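Side-chain contacts in dihydropteroate synthase (Mycobacterium smegmatis, PDB 6OMZ), which probably catalyses the condensation of para-aminobenzoate with 6-hydroxymethyl-7,8-dihydropterin diphosphate to give 7,8-dihydropteroate, the immediate precursor of folates: residues Pro87-Leu92 with Ile99-Met104; His50-Val55 with Gln95-Ser100; His210-Leu215 with His263-Val268; Val222-Ser227 with Ala254-Leu259. The protein carries 1 engineered substitution. All blocks are in the same frame, centred on the assembly; numbering follows the deposited sequence.

Contact 1. Residues Pro87-Leu92 with Ile99-Met104. With PMM (pterin-6-yl-methyl-monophosphate), chain D.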
# COMPACT_ATOMS: atom_id res chain seq x y z
N PRO A 87 16.16 -2.42 -11.32
CA PRO A 87 16.34 -1.56 -12.51
C PRO A 87 15.27 -0.50 -12.64
O PRO A 87 15.55 0.62 -13.11
CB PRO A 87 16.27 -2.56 -13.69
CG PRO A 87 16.56 -3.91 -13.08
CD PRO A 87 15.99 -3.84 -11.70
N VAL A 88 14.04 -0.84 -12.26
CA VAL A 88 12.94 0.12 -12.32
C VAL A 88 13.16 1.22 -11.31
O VAL A 88 13.00 2.41 -11.61
CB VAL A 88 11.60 -0.61 -12.09
CG1 VAL A 88 10.44 0.39 -11.99
CG2 VAL A 88 11.36 -1.63 -13.20
N ILE A 89 13.53 0.85 -10.09
CA ILE A 89 13.76 1.83 -9.04
C ILE A 89 14.92 2.74 -9.41
O ILE A 89 14.87 3.95 -9.18
CB ILE A 89 14.00 1.11 -7.69
CG1 ILE A 89 12.72 0.37 -7.26
CG2 ILE A 89 14.42 2.11 -6.61
CD1 ILE A 89 12.95 -0.61 -6.09
N ARG A 90 16.00 2.18 -9.97
CA ARG A 90 17.14 3.00 -10.34
C ARG A 90 16.76 4.08 -11.35
O ARG A 90 17.16 5.24 -11.21
CB ARG A 90 18.28 2.13 -10.90
CG ARG A 90 19.22 1.58 -9.83
CD ARG A 90 20.48 0.97 -10.46
NE ARG A 90 20.17 -0.23 -11.24
CZ ARG A 90 20.12 -1.47 -10.73
NH1 ARG A 90 20.36 -1.67 -9.45
NH2 ARG A 90 19.82 -2.50 -11.52
N GLU A 91 15.97 3.72 -12.37
CA GLU A 91 15.65 4.71 -13.39
C GLU A 91 14.67 5.76 -12.87
O GLU A 91 14.78 6.95 -13.22
CB GLU A 91 15.10 4.01 -14.64
CG GLU A 91 16.08 2.99 -15.20
CD GLU A 91 15.69 2.47 -16.57
OE1 GLU A 91 15.05 3.22 -17.33
OE2 GLU A 91 16.03 1.31 -16.87
N LEU A 92 13.71 5.36 -12.04
CA LEU A 92 12.76 6.34 -11.50
C LEU A 92 13.43 7.26 -10.48
O LEU A 92 13.13 8.46 -10.43
CB LEU A 92 11.56 5.62 -10.88
CG LEU A 92 10.65 4.84 -11.84
CD1 LEU A 92 9.57 4.10 -11.08
CD2 LEU A 92 10.01 5.78 -12.89
N ILE A 99 10.20 6.92 -3.95
CA ILE A 99 9.89 5.54 -4.29
C ILE A 99 9.80 4.71 -3.02
O ILE A 99 10.70 4.76 -2.18
CB ILE A 99 10.96 4.94 -5.22
CG1 ILE A 99 10.98 5.69 -6.56
CG2 ILE A 99 10.72 3.43 -5.43
CD1 ILE A 99 12.24 5.47 -7.33
N SER A 100 8.72 3.94 -2.89
CA SER A 100 8.64 2.93 -1.85
C SER A 100 8.80 1.56 -2.48
O SER A 100 8.34 1.32 -3.60
CB SER A 100 7.32 3.01 -1.08
OG SER A 100 6.21 2.88 -1.93
N ILE A 101 9.48 0.66 -1.77
CA ILE A 101 9.63 -0.74 -2.17
C ILE A 101 8.61 -1.58 -1.40
O ILE A 101 8.61 -1.62 -0.16
CB ILE A 101 11.07 -1.25 -1.93
CG1 ILE A 101 11.15 -2.78 -2.17
CG2 ILE A 101 11.58 -0.90 -0.52
CD1 ILE A 101 10.97 -3.20 -3.66
N ASP A 102 7.72 -2.25 -2.14
CA ASP A 102 6.69 -3.12 -1.57
C ASP A 102 7.30 -4.51 -1.48
O ASP A 102 7.31 -5.28 -2.44
CB ASP A 102 5.44 -3.09 -2.46
CG ASP A 102 4.27 -3.89 -1.89
OD1 ASP A 102 4.46 -4.76 -1.00
OD2 ASP A 102 3.14 -3.63 -2.34
N THR A 103 7.86 -4.84 -0.31
CA THR A 103 8.45 -6.15 -0.10
C THR A 103 8.34 -6.52 1.38
O THR A 103 8.33 -5.65 2.25
CB THR A 103 9.92 -6.22 -0.57
OG1 THR A 103 10.40 -7.58 -0.54
CG2 THR A 103 10.82 -5.40 0.36
N MET A 104 8.22 -7.83 1.63
CA MET A 104 8.31 -8.41 2.96
C MET A 104 9.70 -8.93 3.29
O MET A 104 9.91 -9.45 4.39
CB MET A 104 7.36 -9.61 3.12
CG MET A 104 5.93 -9.43 2.71
SD MET A 104 5.06 -11.01 2.94
CE MET A 104 5.79 -12.04 1.68
N5 PMM D . -2.17 -4.04 -0.92
C6 PMM D . -1.42 -4.79 -1.74
C7 PMM D . -0.04 -4.66 -1.76
N8 PMM D . 0.65 -3.83 -0.98
N1 PMM D . 0.63 -2.30 0.69
C2 PMM D . -0.03 -1.57 1.58
N2 PMM D . 0.64 -0.81 2.45
N3 PMM D . -1.39 -1.57 1.69
C4 PMM D . -2.24 -2.33 0.91
O4 PMM D . -3.46 -2.26 1.05
C4A PMM D . -1.55 -3.18 -0.09
C8A PMM D . -0.10 -3.11 -0.15
C9 PMM D . -2.14 -5.85 -2.53
O10 PMM D . -2.97 -5.22 -3.55
PA PMM D . -2.56 -4.90 -5.09
O1P PMM D . -3.74 -4.20 -5.66
O2P PMM D . -1.32 -4.01 -5.11
O3P PMM D . -2.25 -6.21 -5.79
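I99 does most of the packing here: its CD1 methyl pushes into helix 87-92, where it meets the backbone O of I89 at 3.6 Å and CB of L92 at the same distance. With CG1 anti to the carbonyl carbon (chi1 -64°) and an extended chi2, the chain of I99 is stretched out toward the helix. Its CG2 branch lies 4.1 Å from both CG1 and CG2 of I89, the two side chains crossing at a slant. The next step up the strand is looser. Here I89 and I101 cross roughly at right angles and touch through their CD1 methyls, 4.1 Å apart. The outer face of the helix is different again, with R90 exposed and E91 partly so, both pointing away from the strand. On the strand's far side D102 reaches into the pocket, its OD2 2.8 Å from N8 of the pterin and salt-bridged to R269. Helix and strand belong to one beta-alpha-beta unit of the TIM barrel and run antiparallel (171°). Helix 106-114 flanks them, A112 touching both I89 and I101, helix 44-56 lies against V88, and strand 98-102 hydrogen-bonds to strands 61-65 and 119-122.

Contact 2. Residues His50-Val55 with Gln95-Ser100. With EDO (1,2-ethanediol), chain L.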
# COMPACT_ATOMS: atom_id res chain seq x y z
N HIS A 50 5.37 3.37 -16.88
CA HIS A 50 4.19 3.35 -16.03
C HIS A 50 4.36 4.30 -14.84
O HIS A 50 3.50 5.15 -14.57
CB HIS A 50 3.92 1.92 -15.55
CG HIS A 50 2.63 1.75 -14.82
ND1 HIS A 50 2.33 0.62 -14.10
CD2 HIS A 50 1.55 2.56 -14.71
CE1 HIS A 50 1.12 0.74 -13.57
NE2 HIS A 50 0.63 1.91 -13.93
N GLY A 51 5.49 4.18 -14.14
CA GLY A 51 5.77 5.07 -13.02
C GLY A 51 5.83 6.53 -13.43
O GLY A 51 5.29 7.40 -12.75
N LEU A 52 6.49 6.82 -14.56
CA LEU A 52 6.53 8.20 -15.05
C LEU A 52 5.12 8.73 -15.33
O LEU A 52 4.83 9.90 -15.07
CB LEU A 52 7.38 8.27 -16.31
CG LEU A 52 8.88 8.01 -16.16
CD1 LEU A 52 9.55 8.05 -17.52
CD2 LEU A 52 9.50 9.05 -15.23
N ALA A 53 4.25 7.87 -15.86
CA ALA A 53 2.88 8.29 -16.17
C ALA A 53 2.08 8.56 -14.90
O ALA A 53 1.23 9.46 -14.87
CB ALA A 53 2.18 7.23 -17.02
N LEU A 54 2.31 7.76 -13.86
CA LEU A 54 1.62 7.99 -12.59
C LEU A 54 2.10 9.28 -11.93
O LEU A 54 1.30 10.01 -11.33
CB LEU A 54 1.85 6.80 -11.66
CG LEU A 54 1.31 5.46 -12.15
CD1 LEU A 54 1.51 4.41 -11.06
CD2 LEU A 54 -0.17 5.56 -12.54
N VAL A 55 3.39 9.59 -12.05
CA VAL A 55 3.89 10.86 -11.53
C VAL A 55 3.27 12.03 -12.30
O VAL A 55 2.84 13.03 -11.71
CB VAL A 55 5.43 10.90 -11.58
CG1 VAL A 55 5.94 12.30 -11.27
CG2 VAL A 55 6.02 9.90 -10.59
N GLN A 95 15.17 10.29 -11.80
CA GLN A 95 14.31 11.44 -12.09
C GLN A 95 13.83 12.17 -10.84
O GLN A 95 12.97 13.04 -10.94
CB GLN A 95 13.09 11.01 -12.92
CG GLN A 95 13.43 10.20 -14.17
CD GLN A 95 14.25 10.99 -15.16
OE1 GLN A 95 14.06 12.19 -15.32
NE2 GLN A 95 15.16 10.31 -15.84
N GLY A 96 14.37 11.83 -9.67
CA GLY A 96 13.99 12.54 -8.46
C GLY A 96 12.67 12.12 -7.86
O GLY A 96 12.08 12.86 -7.06
N ILE A 97 12.17 10.96 -8.24
CA ILE A 97 10.88 10.46 -7.77
C ILE A 97 11.06 9.80 -6.41
O ILE A 97 12.05 9.10 -6.17
CB ILE A 97 10.30 9.47 -8.80
CG1 ILE A 97 10.01 10.23 -10.11
CG2 ILE A 97 9.04 8.76 -8.26
CD1 ILE A 97 9.69 9.35 -11.29
N THR A 98 10.10 10.02 -5.51
CA THR A 98 10.09 9.33 -4.22
C THR A 98 9.48 7.95 -4.39
O THR A 98 8.35 7.82 -4.89
CB THR A 98 9.28 10.11 -3.19
OG1 THR A 98 9.85 11.42 -3.03
CG2 THR A 98 9.28 9.37 -1.86
N ILE A 99 10.20 6.92 -3.95
CA ILE A 99 9.89 5.54 -4.29
C ILE A 99 9.80 4.71 -3.02
O ILE A 99 10.70 4.76 -2.18
CB ILE A 99 10.96 4.94 -5.22
CG1 ILE A 99 10.98 5.69 -6.56
CG2 ILE A 99 10.72 3.43 -5.43
CD1 ILE A 99 12.24 5.47 -7.33
N SER A 100 8.72 3.94 -2.89
CA SER A 100 8.64 2.93 -1.85
C SER A 100 8.80 1.56 -2.48
O SER A 100 8.34 1.32 -3.60
CB SER A 100 7.32 3.01 -1.08
OG SER A 100 6.21 2.88 -1.93
C1 EDO L . 7.14 11.91 -7.35
O1 EDO L . 7.85 11.53 -6.17
C2 EDO L . 6.94 13.41 -7.33
O2 EDO L . 8.20 14.03 -7.05
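Q95 meets L52 through the stem below its flat amide, CG lying 4.2 Å from L52 CD2, while neither the faces nor the edges of the amide itself meet helix 50-55. What remains is a purely apolar meeting between an outer helix of the TIM barrel, helix 44-56, and the turn that leads into strand 98-102. It sits at the end of the barrel where the strands begin, the end remote from the usual active-site mouth of this fold.

I97 is the centre. Its CG1 is anti to the carbonyl carbon (chi1 -64°) and chi2 is extended, which carries CD1 out to the helix. There the methyl meets two residues set three apart along the helix: V55 CG2 at 3.8 Å and L52 CD2 at 4.0 Å. The L52 and I97 side chains cross at about a right angle, whereas V55 comes in at a slant and also brushes I97 CG1. Around them, L92 of helix 78-93 packs on both L52 and I97, and I62 of strand 61-65 on both V55 and I97, so the contact ties two neighbouring outer helices to the sheet.

The edge of the contact holds a 1,2-ethanediol, probably taken up from the crystallisation liquor. Its C1 is 4.0 Å from V55 CG2, its O1 lies beside I97 CG2, and the diol is also hydrogen-bonded to Q60 O. T98 N donates to O1 in a nearly straight hydrogen bond, 2.8 Å long with an N-H...O angle of 167°.

Contact 3. Residues His210-Leu215 with His263-Val268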
# COMPACT_ATOMS: atom_id res chain seq x y z
N HIS A 210 -14.62 3.22 8.77
CA HIS A 210 -15.38 4.13 9.62
C HIS A 210 -14.57 4.56 10.83
O HIS A 210 -14.72 5.69 11.32
CB HIS A 210 -16.69 3.51 10.06
CG HIS A 210 -17.53 4.44 10.89
ND1 HIS A 210 -17.47 4.46 12.27
CD2 HIS A 210 -18.38 5.43 10.53
CE1 HIS A 210 -18.29 5.40 12.73
NE2 HIS A 210 -18.85 6.00 11.70
N ALA A 211 -13.72 3.67 11.34
CA ALA A 211 -12.89 3.97 12.49
C ALA A 211 -11.55 4.58 12.11
O ALA A 211 -10.67 4.70 12.97
CB ALA A 211 -12.67 2.70 13.33
N LEU A 212 -11.38 4.98 10.85
CA LEU A 212 -10.14 5.63 10.44
C LEU A 212 -9.74 6.79 11.34
O LEU A 212 -8.55 6.87 11.70
CB LEU A 212 -10.24 6.06 8.97
CG LEU A 212 -9.00 6.69 8.32
CD1 LEU A 212 -7.77 5.81 8.50
CD2 LEU A 212 -9.27 6.96 6.83
N PRO A 213 -10.64 7.71 11.76
CA PRO A 213 -10.20 8.76 12.70
C PRO A 213 -9.56 8.23 13.97
O PRO A 213 -8.59 8.83 14.46
CB PRO A 213 -11.51 9.51 13.01
CG PRO A 213 -12.36 9.28 11.81
CD PRO A 213 -12.04 7.89 11.35
N ASP A 214 -10.08 7.12 14.51
CA ASP A 214 -9.47 6.50 15.69
C ASP A 214 -8.03 6.13 15.41
O ASP A 214 -7.14 6.37 16.24
CB ASP A 214 -10.25 5.25 16.10
CG ASP A 214 -11.53 5.55 16.84
OD1 ASP A 214 -11.81 6.75 17.09
OD2 ASP A 214 -12.26 4.59 17.18
N LEU A 215 -7.77 5.53 14.25
CA LEU A 215 -6.41 5.11 13.93
C LEU A 215 -5.53 6.32 13.63
O LEU A 215 -4.36 6.36 14.04
CB LEU A 215 -6.46 4.12 12.76
CG LEU A 215 -5.30 3.15 12.52
CD1 LEU A 215 -5.09 2.19 13.72
CD2 LEU A 215 -5.56 2.36 11.25
N HIS A 263 -10.85 12.26 6.61
CA HIS A 263 -10.73 11.73 7.96
C HIS A 263 -9.29 11.60 8.42
O HIS A 263 -9.03 10.93 9.42
CB HIS A 263 -11.47 10.39 8.04
CG HIS A 263 -12.96 10.55 7.98
ND1 HIS A 263 -13.67 11.19 8.96
CD2 HIS A 263 -13.86 10.20 7.03
CE1 HIS A 263 -14.95 11.20 8.64
NE2 HIS A 263 -15.09 10.61 7.47
N GLY A 264 -8.35 12.24 7.73
CA GLY A 264 -7.02 12.46 8.25
C GLY A 264 -5.95 11.47 7.81
O GLY A 264 -4.85 11.50 8.38
N ALA A 265 -6.24 10.61 6.83
CA ALA A 265 -5.22 9.69 6.34
C ALA A 265 -4.01 10.45 5.81
O ALA A 265 -4.15 11.49 5.16
CB ALA A 265 -5.78 8.79 5.22
N TRP A 266 -2.82 9.93 6.11
CA TRP A 266 -1.59 10.49 5.56
C TRP A 266 -1.47 10.19 4.07
O TRP A 266 -0.97 11.03 3.29
CB TRP A 266 -0.38 9.92 6.32
CG TRP A 266 0.94 10.08 5.60
CD1 TRP A 266 1.76 11.18 5.63
CD2 TRP A 266 1.58 9.12 4.75
NE1 TRP A 266 2.88 10.95 4.84
CE2 TRP A 266 2.78 9.70 4.29
CE3 TRP A 266 1.25 7.81 4.34
CZ2 TRP A 266 3.66 9.02 3.43
CZ3 TRP A 266 2.13 7.14 3.48
CH2 TRP A 266 3.32 7.75 3.04
N GLY A 267 -1.89 8.99 3.64
CA GLY A 267 -1.76 8.62 2.24
C GLY A 267 -2.81 7.62 1.81
O GLY A 267 -3.50 7.01 2.63
N VAL A 268 -2.91 7.46 0.49
CA VAL A 268 -3.73 6.42 -0.14
C VAL A 268 -2.88 5.71 -1.18
O VAL A 268 -2.15 6.35 -1.94
CB VAL A 268 -5.01 7.01 -0.80
CG1 VAL A 268 -5.95 7.59 0.25
CG2 VAL A 268 -4.66 8.11 -1.84
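H263, L212 and P213 have the most surface buried here, where the start of the short helix 212-216 meets the turn between helix 250-262 and strand 267-270 on the outside of the TIM barrel. That turn is a Schellman motif: G264, with positive phi, ends the helix, and A265 N reaches back to A260 O. H263 is the first residue to leave the helix.

Its imidazole has CG anti to the carbonyl carbon (chi1 -71°), which turns the ring toward the proline. P213 approaches the ring at a slant, with CG 3.7 Å from H263 ND1. No hydrogen bond crosses between the segments, so this is a van der Waals contact on the solvent side.

Further in, L212 is buried. Its CG is anti to the backbone N (chi1 -176°), the side chain points toward the turn, and a single methyl, CD2, meets both H263 and A265. That methyl lies 4.3 Å from H263 CB and equally far from A265 CB, so across these two segments the touch is light. A260 of helix 250-262 touches both L212 and A265, and V222, just before strand 223-224, also packs on L212, which links the short helix to the barrel wall. On the outer side the proline ring covers the root of the histidine side chain as well: P213 CG is 4.0 Å from H263 CB, and P213 CD 4.2 Å from it.

Contact 4. Residues Val222-Ser227 with Ala254-Leu259. With PMM (pterin-6-yl-methyl-monophosphate), chain D.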
# COMPACT_ATOMS: atom_id res chain seq x y z
N VAL A 222 -1.19 7.32 8.78
CA VAL A 222 -1.99 6.18 8.33
C VAL A 222 -2.06 6.17 6.81
O VAL A 222 -2.46 7.17 6.20
CB VAL A 222 -3.41 6.20 8.93
CG1 VAL A 222 -4.20 5.01 8.39
CG2 VAL A 222 -3.35 6.15 10.46
N LEU A 223 -1.69 5.04 6.22
CA LEU A 223 -1.87 4.78 4.79
C LEU A 223 -3.05 3.84 4.61
O LEU A 223 -3.19 2.87 5.36
CB LEU A 223 -0.60 4.15 4.19
CG LEU A 223 -0.63 3.64 2.75
CD1 LEU A 223 -0.80 4.79 1.78
CD2 LEU A 223 0.65 2.86 2.45
N VAL A 224 -3.89 4.11 3.61
CA VAL A 224 -5.05 3.28 3.30
C VAL A 224 -4.87 2.67 1.92
O VAL A 224 -4.58 3.38 0.95
CB VAL A 224 -6.36 4.11 3.34
CG1 VAL A 224 -7.52 3.29 2.81
CG2 VAL A 224 -6.63 4.59 4.75
N GLY A 225 -5.06 1.35 1.82
CA GLY A 225 -5.05 0.70 0.51
C GLY A 225 -6.33 -0.05 0.23
O GLY A 225 -6.50 -1.19 0.67
N ALA A 226 -7.26 0.59 -0.48
CA ALA A 226 -8.52 -0.05 -0.84
C ALA A 226 -8.62 -0.41 -2.31
O ALA A 226 -9.52 -1.17 -2.70
CB ALA A 226 -9.70 0.86 -0.48
N SER A 227 -7.70 0.09 -3.13
CA SER A 227 -7.83 0.10 -4.59
C SER A 227 -8.15 -1.27 -5.16
O SER A 227 -7.35 -2.20 -5.03
CB SER A 227 -6.53 0.65 -5.19
OG SER A 227 -6.59 0.67 -6.61
N ALA A 254 -11.83 5.81 -5.80
CA ALA A 254 -11.56 7.24 -5.73
C ALA A 254 -12.37 7.91 -4.63
O ALA A 254 -11.90 8.85 -3.99
CB ALA A 254 -11.86 7.88 -7.09
N VAL A 255 -13.62 7.47 -4.43
CA VAL A 255 -14.43 8.00 -3.33
C VAL A 255 -13.78 7.67 -1.99
O VAL A 255 -13.75 8.50 -1.08
CB VAL A 255 -15.87 7.47 -3.42
CG1 VAL A 255 -16.68 7.91 -2.20
CG2 VAL A 255 -16.53 7.97 -4.71
N ILE A 256 -13.24 6.45 -1.84
CA ILE A 256 -12.53 6.11 -0.61
C ILE A 256 -11.34 7.04 -0.41
O ILE A 256 -11.07 7.48 0.72
CB ILE A 256 -12.13 4.63 -0.63
CG1 ILE A 256 -13.38 3.78 -0.35
CG2 ILE A 256 -11.01 4.34 0.39
CD1 ILE A 256 -13.17 2.29 -0.41
N SER A 257 -10.62 7.38 -1.48
CA SER A 257 -9.51 8.34 -1.32
C SER A 257 -10.01 9.65 -0.72
O SER A 257 -9.37 10.20 0.19
CB SER A 257 -8.82 8.60 -2.66
OG SER A 257 -8.10 7.47 -3.11
N VAL A 258 -11.16 10.14 -1.18
CA VAL A 258 -11.70 11.40 -0.67
C VAL A 258 -12.11 11.26 0.80
O VAL A 258 -11.82 12.13 1.63
CB VAL A 258 -12.88 11.85 -1.55
CG1 VAL A 258 -13.72 12.91 -0.82
CG2 VAL A 258 -12.33 12.42 -2.84
N LEU A 259 -12.82 10.18 1.14
CA LEU A 259 -13.27 10.02 2.53
C LEU A 259 -12.08 9.77 3.44
O LEU A 259 -12.04 10.28 4.57
CB LEU A 259 -14.29 8.89 2.63
CG LEU A 259 -15.65 9.15 1.95
CD1 LEU A 259 -16.55 7.93 2.01
CD2 LEU A 259 -16.35 10.35 2.58
N5 PMM D . -2.17 -4.04 -0.92
C6 PMM D . -1.42 -4.79 -1.74
C7 PMM D . -0.04 -4.66 -1.76
N8 PMM D . 0.65 -3.83 -0.98
N1 PMM D . 0.63 -2.30 0.69
C2 PMM D . -0.03 -1.57 1.58
N2 PMM D . 0.64 -0.81 2.45
N3 PMM D . -1.39 -1.57 1.69
C4 PMM D . -2.24 -2.33 0.91
O4 PMM D . -3.46 -2.26 1.05
C4A PMM D . -1.55 -3.18 -0.09
C8A PMM D . -0.10 -3.11 -0.15
C9 PMM D . -2.14 -5.85 -2.53
O10 PMM D . -2.97 -5.22 -3.55
PA PMM D . -2.56 -4.90 -5.09
O1P PMM D . -3.74 -4.20 -5.66
O2P PMM D . -1.32 -4.01 -5.11
O3P PMM D . -2.25 -6.21 -5.79
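A226 and I256 mark the closest backbone approach, their CA atoms 7.4 Å apart, and from there the segment 222-227 diverges slightly, V224 and S257 standing 8.2 Å apart by the same measure. From the helix, I256 makes the contact. Its CG1 is anti to the carbonyl carbon (chi1 -75°) and CG2 anti to the backbone N, a fork whose two ends both reach the one methyl of A226: CG2 and CD1 each lie 3.8 Å from A226 CB. CG2 also faces V224 CG1, more loosely at 4.4 Å.

While V224 and A226 point to the helix, the residues alternating with them serve the pterin pocket. L223 CD2 lies 3.7 Å from the ligand's amino nitrogen N2. At G225, which has no side chain, the backbone itself comes up to the ligand, its O 3.2 Å from pterin O4, and K229 NZ hydrogen-bonds both G225 O and the ligand.

Helix 250-262 thus backs the wall of the TIM barrel, L196 also covering V224 and A226 from a loop. Strand 223-224 bonds through V224 to G267 and R269 of strand 267-270 and through L223 to I192, which closes the barrel, while helix 273-287 packs against A254 and V258.

How the contacts relate
All four contacts lie on the outer layer of the eight-stranded parallel barrel or between that layer and its strands. Contacts 1 and 2 have centres 9 Å apart, share I99 and S100 of strand 98-102, and meet through L92, so helices 44-56 and 78-93 are packed as one layer. Contacts 3 and 4, also 9 Å apart, are joined by probable backbone hydrogen bonds of G267 to V222 and V224, between neighbouring strands; along the chain, contact 4 falls between the two segments of contact 3. The pairs follow in series and stand 20 to 26 Å apart between centres. Contacts 1 and 4, on opposite sides of the chain's centre, both reach the bound pterin, which lies between these barrel walls.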